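Local coordinates for ABC transporter, periplasmic substrate-binding protein (PDB 2HPG), which probably binds a solute in the periplasm and hands it to a tripartite ATP-independent periplasmic (TRAP) transporter in Thermotoga maritima, at residues A[144-149]-A[218-223]; A[149-154]-A[286-291]; A[159-164]-A[176-181]; A[205-210]-A[274-279]. All coordinates share one frame; numbering follows the deposited sequence.

Contact 1: A[144-149]-A[218-223]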
loop_
_atom_site.group_PDB
_atom_site.type_symbol
_atom_site.label_atom_id
_atom_site.label_comp_id
_atom_site.label_asym_id
_atom_site.label_seq_id
_atom_site.Cartn_x
_atom_site.Cartn_y
_atom_site.Cartn_z
ATOM N N PHE A 144 -12.634 3.489 -8.230
ATOM C CA PHE A 144 -12.470 4.395 -9.369
ATOM C C PHE A 144 -13.102 5.768 -9.091
ATOM O O PHE A 144 -14.191 5.818 -8.534
ATOM C CB PHE A 144 -13.089 3.795 -10.619
ATOM C CG PHE A 144 -12.266 2.703 -11.229
ATOM C CD1 PHE A 144 -11.144 3.005 -11.968
ATOM C CD2 PHE A 144 -12.589 1.390 -11.028
ATOM C CE1 PHE A 144 -10.371 2.005 -12.534
ATOM C CE2 PHE A 144 -11.834 0.388 -11.583
ATOM C CZ PHE A 144 -10.714 0.701 -12.334
ATOM N N VAL A 145 -12.426 6.841 -9.519
ATOM C CA VAL A 145 -12.897 8.206 -9.331
ATOM C C VAL A 145 -12.955 8.784 -10.737
ATOM O O VAL A 145 -11.927 8.957 -11.382
ATOM C CB VAL A 145 -11.969 9.082 -8.459
ATOM C CG1 VAL A 145 -12.802 10.245 -7.824
ATOM C CG2 VAL A 145 -11.271 8.268 -7.362
ATOM N N THR A 146 -14.169 9.049 -11.214
ATOM C CA THR A 146 -14.419 9.336 -12.627
ATOM C C THR A 146 -15.579 10.337 -12.805
ATOM O O THR A 146 -16.200 10.743 -11.839
ATOM C CB THR A 146 -14.825 8.048 -13.345
ATOM O OG1 THR A 146 -16.030 7.547 -12.745
ATOM C CG2 THR A 146 -13.707 6.949 -13.254
ATOM N N ASN A 147 -15.839 10.740 -14.049
ATOM C CA ASN A 147 -17.041 11.525 -14.371
ATOM C C ASN A 147 -18.052 10.668 -15.158
ATOM O O ASN A 147 -18.928 11.199 -15.839
ATOM C CB ASN A 147 -16.685 12.821 -15.116
ATOM C CG ASN A 147 -16.264 13.933 -14.179
ATOM O OD1 ASN A 147 -16.907 14.173 -13.147
ATOM N ND2 ASN A 147 -15.167 14.605 -14.513
ATOM N N LYS A 148 -17.924 9.351 -15.014
ATOM C CA LYS A 148 -18.785 8.361 -15.646
ATOM C C LYS A 148 -18.914 7.213 -14.658
ATOM O O LYS A 148 -17.901 6.742 -14.150
ATOM C CB LYS A 148 -18.119 7.881 -16.937
ATOM C CG LYS A 148 -18.807 6.743 -17.633
ATOM C CD LYS A 148 -17.961 6.250 -18.814
ATOM C CE LYS A 148 -18.572 5.032 -19.444
ATOM N NZ LYS A 148 -17.713 4.518 -20.557
ATOM N N PRO A 149 -20.147 6.764 -14.342
ATOM C CA PRO A 149 -20.254 5.626 -13.416
ATOM C C PRO A 149 -19.583 4.369 -13.972
ATOM O O PRO A 149 -19.675 4.127 -15.161
ATOM C CB PRO A 149 -21.754 5.372 -13.307
ATOM C CG PRO A 149 -22.427 6.421 -14.055
ATOM C CD PRO A 149 -21.457 7.265 -14.774
ATOM N N TYR A 218 -18.013 10.885 -9.634
ATOM C CA TYR A 218 -18.352 9.520 -9.216
ATOM C C TYR A 218 -17.251 8.736 -8.506
ATOM O O TYR A 218 -16.108 8.675 -8.962
ATOM C CB TYR A 218 -18.788 8.682 -10.420
ATOM C CG TYR A 218 -20.046 9.169 -11.076
ATOM C CD1 TYR A 218 -21.288 8.782 -10.599
ATOM C CD2 TYR A 218 -19.997 10.028 -12.167
ATOM C CE1 TYR A 218 -22.455 9.239 -11.177
ATOM C CE2 TYR A 218 -21.153 10.483 -12.761
ATOM C CZ TYR A 218 -22.373 10.085 -12.258
ATOM O OH TYR A 218 -23.518 10.527 -12.823
HETATM N N MSE A 219 -17.628 8.136 -7.379
HETATM C CA MSE A 219 -16.823 7.118 -6.733
HETATM C C MSE A 219 -17.514 5.785 -6.957
HETATM O O MSE A 219 -18.609 5.572 -6.443
HETATM C CB MSE A 219 -16.712 7.405 -5.240
HETATM C CG MSE A 219 -15.530 6.722 -4.607
HETATM SE SE MSE A 219 -13.985 7.889 -4.595
HETATM C CE MSE A 219 -12.863 6.833 -3.401
ATOM N N SER A 220 -16.906 4.906 -7.757
ATOM C CA SER A 220 -17.486 3.599 -8.029
ATOM C C SER A 220 -16.706 2.537 -7.268
ATOM O O SER A 220 -15.490 2.376 -7.472
ATOM C CB SER A 220 -17.460 3.285 -9.523
ATOM O OG SER A 220 -17.897 4.377 -10.310
ATOM N N GLU A 221 -17.405 1.823 -6.382
ATOM C CA GLU A 221 -16.779 1.003 -5.366
ATOM C C GLU A 221 -16.400 -0.396 -5.838
ATOM O O GLU A 221 -16.888 -1.414 -5.322
ATOM C CB GLU A 221 -17.654 0.940 -4.121
ATOM C CG GLU A 221 -17.737 2.266 -3.363
ATOM C CD GLU A 221 -18.386 2.102 -2.028
ATOM O OE1 GLU A 221 -19.106 1.105 -1.858
ATOM O OE2 GLU A 221 -18.215 2.964 -1.152
ATOM N N THR A 222 -15.480 -0.424 -6.797
ATOM C CA THR A 222 -14.937 -1.659 -7.323
ATOM C C THR A 222 -14.020 -2.328 -6.310
ATOM O O THR A 222 -13.836 -3.537 -6.381
ATOM C CB THR A 222 -14.144 -1.428 -8.586
ATOM O OG1 THR A 222 -13.281 -0.308 -8.397
ATOM C CG2 THR A 222 -15.070 -1.165 -9.780
ATOM N N GLY A 223 -13.437 -1.549 -5.395
ATOM C CA GLY A 223 -12.569 -2.084 -4.337
ATOM C C GLY A 223 -11.461 -2.976 -4.910
ATOM O O GLY A 223 -11.102 -4.008 -4.334
HETATM O O HOH W 1 -16.169 6.288 -10.408
#
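Tyr218 and Pro149 pack together at one end of an antiparallel strand pair, strand 144-146 beside strand 218-223 in the central sheet. Phe144 with Ser220 and Thr146 with Tyr218 are hydrogen-bonded pairs; Val145 and Met219, a selenomethionine, make the non-hydrogen-bonded pair between them. Followed outward, the Tyr218 side chain starts with CB 3.8 Å from Thr146 OG1, CG being set anti to the carbonyl carbon (chi1 -64°). Tyr218 CD2 then lies 3.6 Å from Lys148 N, while Asn147 C sits at the ring edge. Pro149 CD rests over one face, 3.9 Å from the Tyr218 ring centroid and 15° off its normal, a CH-pi contact, and Pro149 CG follows at 4.0 Å from Tyr218 CE1; CZ, next to the hydroxyl, still meets both. A compact, rigid proline ring, its CH groups turned to the aromatic face, suits this place. An alanine in place of Tyr218 would probably open a gap over Pro149 and strip it of its aromatic partner. Val145 CG2 lies 3.9 Å from Met219 SE on one face. On the other, Ser220 OG bonds Ile150 N and a water (2.6 Å), which further bonds Phe144 O (2.8 Å) and Thr146 OG1 (2.7 Å).

Contact 2: A[149-154]-A[286-291]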
loop_
_atom_site.group_PDB
_atom_site.type_symbol
_atom_site.label_atom_id
_atom_site.label_comp_id
_atom_site.label_asym_id
_atom_site.label_seq_id
_atom_site.Cartn_x
_atom_site.Cartn_y
_atom_site.Cartn_z
ATOM N N PRO A 149 -20.147 6.764 -14.342
ATOM C CA PRO A 149 -20.254 5.626 -13.416
ATOM C C PRO A 149 -19.583 4.369 -13.972
ATOM O O PRO A 149 -19.675 4.127 -15.161
ATOM C CB PRO A 149 -21.754 5.372 -13.307
ATOM C CG PRO A 149 -22.427 6.421 -14.055
ATOM C CD PRO A 149 -21.457 7.265 -14.774
ATOM N N ILE A 150 -18.938 3.589 -13.106
ATOM C CA ILE A 150 -18.254 2.358 -13.512
ATOM C C ILE A 150 -18.939 1.204 -12.775
ATOM O O ILE A 150 -18.842 1.084 -11.556
ATOM C CB ILE A 150 -16.724 2.407 -13.175
ATOM C CG1 ILE A 150 -16.039 3.622 -13.822
ATOM C CG2 ILE A 150 -16.027 1.064 -13.515
ATOM C CD1 ILE A 150 -16.210 3.767 -15.344
ATOM N N ARG A 151 -19.680 0.388 -13.523
ATOM C CA ARG A 151 -20.398 -0.764 -12.970
ATOM C C ARG A 151 -19.931 -2.109 -13.513
ATOM O O ARG A 151 -20.177 -3.137 -12.888
ATOM C CB ARG A 151 -21.888 -0.642 -13.270
ATOM C CG ARG A 151 -22.529 0.616 -12.713
ATOM C CD ARG A 151 -24.025 0.578 -12.863
ATOM N NE ARG A 151 -24.645 1.739 -12.230
ATOM C CZ ARG A 151 -24.782 2.934 -12.793
ATOM N NH1 ARG A 151 -24.354 3.168 -14.022
ATOM N NH2 ARG A 151 -25.367 3.907 -12.113
ATOM N N LYS A 152 -19.296 -2.085 -14.678
ATOM C CA LYS A 152 -18.750 -3.272 -15.350
ATOM C C LYS A 152 -17.465 -2.867 -16.101
ATOM O O LYS A 152 -17.267 -1.694 -16.393
ATOM C CB LYS A 152 -19.765 -3.816 -16.360
ATOM C CG LYS A 152 -20.149 -2.790 -17.415
ATOM C CD LYS A 152 -21.261 -3.268 -18.325
ATOM C CE LYS A 152 -21.857 -2.110 -19.110
ATOM N NZ LYS A 152 -22.094 -2.567 -20.509
ATOM N N PRO A 153 -16.579 -3.833 -16.401
ATOM C CA PRO A 153 -15.332 -3.536 -17.107
ATOM C C PRO A 153 -15.476 -2.677 -18.359
ATOM O O PRO A 153 -14.664 -1.800 -18.596
ATOM C CB PRO A 153 -14.801 -4.933 -17.457
ATOM C CG PRO A 153 -15.279 -5.781 -16.365
ATOM C CD PRO A 153 -16.656 -5.256 -16.018
ATOM N N GLU A 154 -16.518 -2.918 -19.153
ATOM C CA GLU A 154 -16.697 -2.215 -20.427
ATOM C C GLU A 154 -16.783 -0.700 -20.255
ATOM O O GLU A 154 -16.467 0.054 -21.189
ATOM C CB GLU A 154 -17.957 -2.740 -21.132
ATOM C CG GLU A 154 -18.164 -2.208 -22.564
ATOM C CD GLU A 154 -18.842 -0.824 -22.627
ATOM O OE1 GLU A 154 -19.700 -0.499 -21.746
ATOM O OE2 GLU A 154 -18.494 -0.052 -23.564
ATOM N N ALA A 286 -20.909 -0.937 -3.985
ATOM C CA ALA A 286 -20.330 -2.208 -4.426
ATOM C C ALA A 286 -21.419 -3.140 -4.956
ATOM O O ALA A 286 -21.282 -3.740 -6.030
ATOM C CB ALA A 286 -19.541 -2.873 -3.271
ATOM N N SER A 287 -22.530 -3.214 -4.229
ATOM C CA SER A 287 -23.664 -4.062 -4.605
ATOM C C SER A 287 -24.247 -3.772 -5.982
ATOM O O SER A 287 -24.933 -4.622 -6.544
ATOM C CB SER A 287 -24.763 -3.938 -3.557
ATOM O OG SER A 287 -25.305 -2.630 -3.557
ATOM N N GLU A 288 -23.982 -2.591 -6.538
ATOM C CA GLU A 288 -24.403 -2.269 -7.894
ATOM C C GLU A 288 -23.358 -2.608 -8.955
ATOM O O GLU A 288 -23.560 -2.341 -10.146
ATOM C CB GLU A 288 -24.675 -0.781 -8.010
ATOM C CG GLU A 288 -25.903 -0.307 -7.286
ATOM C CD GLU A 288 -26.295 1.107 -7.707
ATOM O OE1 GLU A 288 -25.944 1.535 -8.840
ATOM O OE2 GLU A 288 -26.958 1.792 -6.895
ATOM N N ILE A 289 -22.224 -3.147 -8.532
ATOM C CA ILE A 289 -21.107 -3.343 -9.442
ATOM C C ILE A 289 -20.894 -4.824 -9.648
ATOM O O ILE A 289 -20.997 -5.614 -8.713
ATOM C CB ILE A 289 -19.827 -2.652 -8.908
ATOM C CG1 ILE A 289 -20.053 -1.126 -8.880
ATOM C CG2 ILE A 289 -18.627 -3.009 -9.769
ATOM C CD1 ILE A 289 -19.006 -0.323 -8.129
ATOM N N ASP A 290 -20.603 -5.182 -10.893
ATOM C CA ASP A 290 -20.310 -6.558 -11.244
ATOM C C ASP A 290 -18.870 -6.892 -10.828
ATOM O O ASP A 290 -17.992 -6.925 -11.671
ATOM C CB ASP A 290 -20.478 -6.729 -12.752
ATOM C CG ASP A 290 -20.533 -8.175 -13.163
ATOM O OD1 ASP A 290 -20.341 -9.058 -12.292
ATOM O OD2 ASP A 290 -20.788 -8.425 -14.364
ATOM N N LYS A 291 -18.635 -7.119 -9.531
ATOM C CA LYS A 291 -17.265 -7.298 -9.019
ATOM C C LYS A 291 -16.640 -8.607 -9.520
ATOM O O LYS A 291 -15.453 -8.653 -9.815
ATOM C CB LYS A 291 -17.216 -7.210 -7.489
ATOM C CG LYS A 291 -17.385 -5.764 -6.962
ATOM C CD LYS A 291 -17.298 -5.676 -5.427
ATOM C CE LYS A 291 -15.864 -5.625 -4.925
ATOM N NZ LYS A 291 -15.810 -5.649 -3.452
#
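The guanidinium of Arg151 and the carboxylate of Glu288 are nearly coplanar, their planes only 5° apart, and they meet at the guanidinium edge, where Glu288 OE1 lies in the plane. The salt bridge is long, 3.6 Å from Arg151 NE to Glu288 OE1, the side chains lying alongside one another. Arginine suits the place because its extended stem can pass Glu288 O before the charge is presented: Arg151 CB lies 3.9 Å from Glu288 O, with CG and CD nearly as close. The firmer link is made by the backbone, Asp290 N donating to Arg151 O at 2.9 Å and an almost straight 168°. Ile289 CG2 lies 3.5 Å from Arg151 O, and Ile289 CG1 and CD1 are each 3.7 Å from Ile150 O, a buried carbonyl oxygen for which the model offers no partner. Asp290 is the N-cap of helix 291-305, a place that suits a short carboxylate; its OD1 bonds Ala293 N weakly. The contact thus ties the loop after strand 130-146 to the loop, with its 3-10 segment 286-288, between strand 282-284 and helix 291-305. Phe294 of that helix packs against Ile150 and Ile289, while Ile284 of the strand packs against Arg151.

Contact 3: A[159-164]-A[176-181]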
loop_
_atom_site.group_PDB
_atom_site.type_symbol
_atom_site.label_atom_id
_atom_site.label_comp_id
_atom_site.label_asym_id
_atom_site.label_seq_id
_atom_site.Cartn_x
_atom_site.Cartn_y
_atom_site.Cartn_z
ATOM N N LEU A 159 -11.056 4.952 -21.260
ATOM C CA LEU A 159 -10.861 5.933 -20.194
ATOM C C LEU A 159 -9.404 5.977 -19.729
ATOM O O LEU A 159 -8.855 4.957 -19.325
ATOM C CB LEU A 159 -11.776 5.661 -18.994
ATOM C CG LEU A 159 -13.290 5.910 -19.134
ATOM C CD1 LEU A 159 -13.922 5.953 -17.757
ATOM C CD2 LEU A 159 -13.617 7.179 -19.885
ATOM N N ARG A 160 -8.801 7.164 -19.777
ATOM C CA ARG A 160 -7.459 7.365 -19.249
ATOM C C ARG A 160 -7.567 7.517 -17.738
ATOM O O ARG A 160 -7.995 8.545 -17.258
ATOM C CB ARG A 160 -6.800 8.612 -19.842
ATOM C CG ARG A 160 -6.437 8.533 -21.336
ATOM C CD ARG A 160 -7.513 9.022 -22.257
ATOM N NE ARG A 160 -8.138 10.274 -21.816
ATOM C CZ ARG A 160 -7.605 11.484 -21.918
ATOM N NH1 ARG A 160 -6.423 11.665 -22.496
ATOM N NH2 ARG A 160 -8.279 12.539 -21.450
ATOM N N ILE A 161 -7.164 6.492 -17.001
ATOM C CA ILE A 161 -7.227 6.508 -15.523
ATOM C C ILE A 161 -5.833 6.524 -14.912
ATOM O O ILE A 161 -5.016 5.632 -15.172
ATOM C CB ILE A 161 -7.955 5.249 -14.996
ATOM C CG1 ILE A 161 -9.416 5.219 -15.475
ATOM C CG2 ILE A 161 -7.894 5.175 -13.501
ATOM C CD1 ILE A 161 -10.265 6.429 -15.023
ATOM N N ARG A 162 -5.565 7.511 -14.069
ATOM C CA ARG A 162 -4.233 7.652 -13.526
ATOM C C ARG A 162 -4.090 6.637 -12.403
ATOM O O ARG A 162 -5.028 6.401 -11.616
ATOM C CB ARG A 162 -3.913 9.100 -13.116
ATOM C CG ARG A 162 -3.816 9.384 -11.654
ATOM C CD ARG A 162 -2.451 9.229 -11.047
ATOM N NE ARG A 162 -2.616 8.692 -9.721
ATOM C CZ ARG A 162 -1.702 8.555 -8.765
ATOM N NH1 ARG A 162 -0.473 9.028 -8.824
ATOM N NH2 ARG A 162 -2.098 7.962 -7.652
ATOM N N THR A 163 -2.934 5.983 -12.389
ATOM C CA THR A 163 -2.611 4.985 -11.356
ATOM C C THR A 163 -1.083 5.060 -11.160
ATOM O O THR A 163 -0.397 5.574 -12.031
ATOM C CB THR A 163 -3.129 3.597 -11.793
ATOM O OG1 THR A 163 -3.033 2.668 -10.707
ATOM C CG2 THR A 163 -2.366 3.097 -13.009
ATOM N N PRO A 164 -0.556 4.648 -9.990
ATOM C CA PRO A 164 0.893 4.746 -9.754
ATOM C C PRO A 164 1.723 4.069 -10.844
ATOM O O PRO A 164 1.187 3.303 -11.636
ATOM C CB PRO A 164 1.058 4.067 -8.412
ATOM C CG PRO A 164 -0.228 4.293 -7.740
ATOM C CD PRO A 164 -1.253 4.155 -8.790
ATOM N N LEU A 176 -8.334 -4.498 -16.148
ATOM C CA LEU A 176 -9.733 -4.181 -15.782
ATOM C C LEU A 176 -10.504 -3.494 -16.903
ATOM O O LEU A 176 -11.732 -3.558 -16.944
ATOM C CB LEU A 176 -9.779 -3.310 -14.529
ATOM C CG LEU A 176 -9.261 -3.977 -13.260
ATOM C CD1 LEU A 176 -9.508 -3.107 -12.022
ATOM C CD2 LEU A 176 -9.872 -5.347 -13.092
ATOM N N GLY A 177 -9.789 -2.830 -17.800
ATOM C CA GLY A 177 -10.375 -2.314 -19.046
ATOM C C GLY A 177 -10.003 -0.900 -19.417
ATOM O O GLY A 177 -10.419 -0.405 -20.466
ATOM N N ALA A 178 -9.198 -0.243 -18.575
ATOM C CA ALA A 178 -8.825 1.152 -18.783
ATOM C C ALA A 178 -7.478 1.324 -19.493
ATOM O O ALA A 178 -6.741 0.368 -19.664
ATOM C CB ALA A 178 -8.775 1.865 -17.445
ATOM N N ILE A 179 -7.192 2.565 -19.892
ATOM C CA ILE A 179 -5.850 2.989 -20.280
ATOM C C ILE A 179 -5.171 3.570 -19.034
ATOM O O ILE A 179 -5.521 4.679 -18.610
ATOM C CB ILE A 179 -5.890 4.100 -21.345
ATOM C CG1 ILE A 179 -6.646 3.647 -22.586
ATOM C CG2 ILE A 179 -4.472 4.550 -21.753
ATOM C CD1 ILE A 179 -7.085 4.832 -23.448
ATOM N N PRO A 180 -4.191 2.843 -18.446
ATOM C CA PRO A 180 -3.478 3.410 -17.310
ATOM C C PRO A 180 -2.551 4.559 -17.713
ATOM O O PRO A 180 -1.950 4.527 -18.779
ATOM C CB PRO A 180 -2.681 2.223 -16.771
ATOM C CG PRO A 180 -2.428 1.383 -17.999
ATOM C CD PRO A 180 -3.691 1.496 -18.791
ATOM N N VAL A 181 -2.450 5.568 -16.851
ATOM C CA VAL A 181 -1.613 6.735 -17.096
ATOM C C VAL A 181 -0.901 7.146 -15.811
ATOM O O VAL A 181 -1.529 7.251 -14.767
ATOM C CB VAL A 181 -2.467 7.913 -17.585
ATOM C CG1 VAL A 181 -1.602 9.128 -17.840
ATOM C CG2 VAL A 181 -3.224 7.539 -18.837
#
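Ile161 bonds to both Ile179 and Val181, the middle two of four backbone hydrogen bonds that pass back and forth between segments 159-164 and 176-181 as parallel pairing requires: Ile179 N to Leu159 O (3.0 Å), Ile161 N to Ile179 O (2.9 Å), Val181 N to Ile161 O (3.1 Å) and Thr163 N to Val181 O (3.0 Å). The Val181 N donor departs most from the carbonyl plane, standing 44° out of it. Pro180 has no N-H to give, yet the pairing loses nothing, since only its neighbours Ile179 and Val181 donate to segment 159-164. Instead its CA makes a C-H...O contact with Ile161 O.

Beyond the backbone, polar side-chain ends of segment 159-164 turn to other partners: Arg160 NE forms a salt bridge with Asp198, and Arg162 NH1 bonds Val183 O. The aliphatic parts stay behind to pack. Arg160 CB lies 3.9 Å from Val181 CG2, the two side chains alongside each other. On the other face Ile161 CG1 meets Ala178 CB at 3.9 Å, and the small alanine also fits against Leu159 O. Thr163 serves twice: with OG1 anti to the backbone N (chi1 -170°), the hydroxyl bonds Glu201, while the methyl CG2 touches Pro180 CB at 3.9 Å.

Gly177 ends the helix before the second strand in a Schellman motif; a CB here would be jammed against Leu176 O, so glycine suits the place. Strand 160-162, helix 167-176 and strand 179-181 form a beta-alpha-beta crossover unit, the building block of the alpha/beta lobes of periplasmic binding proteins.

Contact 4: A[205-210]-A[274-279]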
loop_
_atom_site.group_PDB
_atom_site.type_symbol
_atom_site.label_atom_id
_atom_site.label_comp_id
_atom_site.label_asym_id
_atom_site.label_seq_id
_atom_site.Cartn_x
_atom_site.Cartn_y
_atom_site.Cartn_z
ATOM N N ALA A 205 -10.132 9.106 1.478
ATOM C CA ALA A 205 -9.229 10.098 2.103
ATOM C C ALA A 205 -8.430 10.859 1.047
ATOM O O ALA A 205 -8.326 12.079 1.101
ATOM C CB ALA A 205 -8.278 9.406 3.086
ATOM N N ASN A 206 -7.861 10.128 0.089
ATOM C CA ASN A 206 -7.099 10.750 -1.005
ATOM C C ASN A 206 -7.996 11.703 -1.779
ATOM O O ASN A 206 -7.614 12.837 -2.090
ATOM C CB ASN A 206 -6.615 9.703 -2.024
ATOM C CG ASN A 206 -5.544 8.758 -1.494
ATOM O OD1 ASN A 206 -4.810 9.060 -0.548
ATOM N ND2 ASN A 206 -5.457 7.589 -2.114
ATOM N N VAL A 207 -9.189 11.228 -2.129
ATOM C CA VAL A 207 -10.122 12.035 -2.922
ATOM C C VAL A 207 -10.535 13.270 -2.134
ATOM O O VAL A 207 -10.540 14.381 -2.664
ATOM C CB VAL A 207 -11.378 11.245 -3.329
ATOM C CG1 VAL A 207 -12.429 12.183 -3.976
ATOM C CG2 VAL A 207 -10.999 10.087 -4.280
ATOM N N TYR A 208 -10.870 13.095 -0.862
ATOM C CA TYR A 208 -11.323 14.240 -0.070
ATOM C C TYR A 208 -10.207 15.277 0.195
ATOM O O TYR A 208 -10.393 16.506 0.020
ATOM C CB TYR A 208 -11.921 13.794 1.264
ATOM C CG TYR A 208 -12.542 14.978 2.021
ATOM C CD1 TYR A 208 -13.788 15.451 1.678
ATOM C CD2 TYR A 208 -11.857 15.607 3.062
ATOM C CE1 TYR A 208 -14.358 16.545 2.347
ATOM C CE2 TYR A 208 -12.407 16.698 3.740
ATOM C CZ TYR A 208 -13.668 17.155 3.371
ATOM O OH TYR A 208 -14.271 18.237 4.026
ATOM N N ASN A 209 -9.075 14.800 0.684
ATOM C CA ASN A 209 -7.959 15.684 1.027
ATOM C C ASN A 209 -7.373 16.373 -0.211
ATOM O O ASN A 209 -6.841 17.458 -0.112
ATOM C CB ASN A 209 -6.878 14.916 1.782
ATOM C CG ASN A 209 -7.320 14.516 3.184
ATOM O OD1 ASN A 209 -8.062 15.244 3.845
ATOM N ND2 ASN A 209 -6.848 13.372 3.649
ATOM N N GLY A 210 -7.457 15.739 -1.368
ATOM C CA GLY A 210 -7.038 16.391 -2.610
ATOM C C GLY A 210 -8.062 17.329 -3.244
ATOM O O GLY A 210 -7.785 17.918 -4.323
ATOM N N GLN A 274 -18.581 9.792 3.862
ATOM C CA GLN A 274 -19.646 10.725 4.244
ATOM C C GLN A 274 -19.306 12.151 3.872
ATOM O O GLN A 274 -20.194 12.907 3.421
ATOM C CB GLN A 274 -19.932 10.682 5.762
ATOM C CG GLN A 274 -20.435 9.376 6.325
ATOM C CD GLN A 274 -21.619 8.787 5.599
ATOM O OE1 GLN A 274 -21.509 8.380 4.447
ATOM N NE2 GLN A 274 -22.756 8.690 6.287
ATOM N N LYS A 275 -18.052 12.552 4.081
ATOM C CA LYS A 275 -17.631 13.910 3.692
ATOM C C LYS A 275 -17.694 14.103 2.192
ATOM O O LYS A 275 -18.043 15.171 1.726
ATOM C CB LYS A 275 -16.217 14.212 4.186
ATOM C CG LYS A 275 -16.143 14.441 5.675
ATOM C CD LYS A 275 -14.752 14.433 6.179
ATOM C CE LYS A 275 -14.658 15.196 7.504
ATOM N NZ LYS A 275 -13.465 14.788 8.306
ATOM N N CYS A 276 -17.358 13.075 1.423
ATOM C CA CYS A 276 -17.399 13.169 -0.041
ATOM C C CYS A 276 -18.835 13.289 -0.555
ATOM O O CYS A 276 -19.127 14.059 -1.474
ATOM C CB CYS A 276 -16.725 11.951 -0.693
ATOM S SG CYS A 276 -14.883 11.960 -0.667
ATOM N N ILE A 277 -19.722 12.487 0.021
ATOM C CA ILE A 277 -21.160 12.592 -0.235
ATOM C C ILE A 277 -21.628 14.005 0.073
ATOM O O ILE A 277 -22.288 14.634 -0.740
ATOM C CB ILE A 277 -21.960 11.553 0.586
ATOM C CG1 ILE A 277 -21.701 10.146 0.047
ATOM C CG2 ILE A 277 -23.469 11.815 0.501
ATOM C CD1 ILE A 277 -22.393 9.038 0.841
ATOM N N GLU A 278 -21.224 14.527 1.218
ATOM C CA GLU A 278 -21.564 15.902 1.587
ATOM C C GLU A 278 -20.966 16.990 0.677
ATOM O O GLU A 278 -21.415 18.135 0.708
ATOM C CB GLU A 278 -21.180 16.131 3.040
ATOM C CG GLU A 278 -22.023 15.263 3.965
ATOM C CD GLU A 278 -21.371 14.916 5.284
ATOM O OE1 GLU A 278 -20.234 15.351 5.578
ATOM O OE2 GLU A 278 -22.014 14.167 6.046
ATOM N N LYS A 279 -19.959 16.639 -0.121
ATOM C CA LYS A 279 -19.385 17.555 -1.110
ATOM C C LYS A 279 -19.969 17.322 -2.484
ATOM O O LYS A 279 -19.556 17.947 -3.446
ATOM C CB LYS A 279 -17.854 17.433 -1.146
ATOM C CG LYS A 279 -17.186 17.916 0.109
ATOM C CD LYS A 279 -17.290 19.443 0.224
ATOM C CE LYS A 279 -16.662 19.943 1.505
ATOM N NZ LYS A 279 -16.555 21.436 1.534
#
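Tyr208 lays its ring against Lys275, and these two residues with Cys276 carry most of a contact that contains no hydrogen bond between its segments. The short helical stretches 205-209 and 274-278 are 9.8 Å apart at closest approach, with 41° between their directions. Tyr208 CG is anti to the backbone N (chi1 -173°), and the ring beyond it spans the space to the other helix. Over one face comes Lys275 CB, 3.9 Å from the Tyr208 ring centroid, in a CH-pi contact, and 3.5 Å from Tyr208 CE1. Lys275 CD lies over the same ring farther along, 4.1 Å from Tyr208 CZ, the extended lysine crossing the tyrosine at about a right angle. Lysine suits this place because its methylenes can lie on the ring while its charged end leads away. At the ring edge Lys279 CG approaches Tyr208 CE1 to 3.9 Å. At the base of the ring, Cys276 SG packs 4.0 Å from Tyr208 CB and 4.1 Å from Val207 CG1; the small cysteine, whose sulfur packs readily among carbons, fits here. An alanine in place of Tyr208 would probably leave the Lys275 methylenes without an aromatic face and open a gap between the helices. The contact sets helix 204-209 against the C-terminal end of helix 243-278, where Met281, before strand 282-284, packs on Val207 and Cys276.

Contact 1 lies between the others, its centre about 9 Å from that of contact 2, 12 Å from contact 3 and 13 Å from contact 4. It shares Pro149 with contact 2, and Ile289 CD1 of contact 2 reaches Glu221 N at 3.2 Å. Toward contact 3 the Phe144 ring meets Leu176 and Ile161, so one face of the strand pair packs on the crossover unit; the Val145 and Met219 face meets Val207 of contact 4, with Val145 CG2 3.6 Å from Val207 CG2. Contacts 2 and 4 do not touch, their nearest atoms about 11 Å apart. Together they join sheet, loops and helices of a binding-protein fold that, as in its family, probably holds its solute between two lobes.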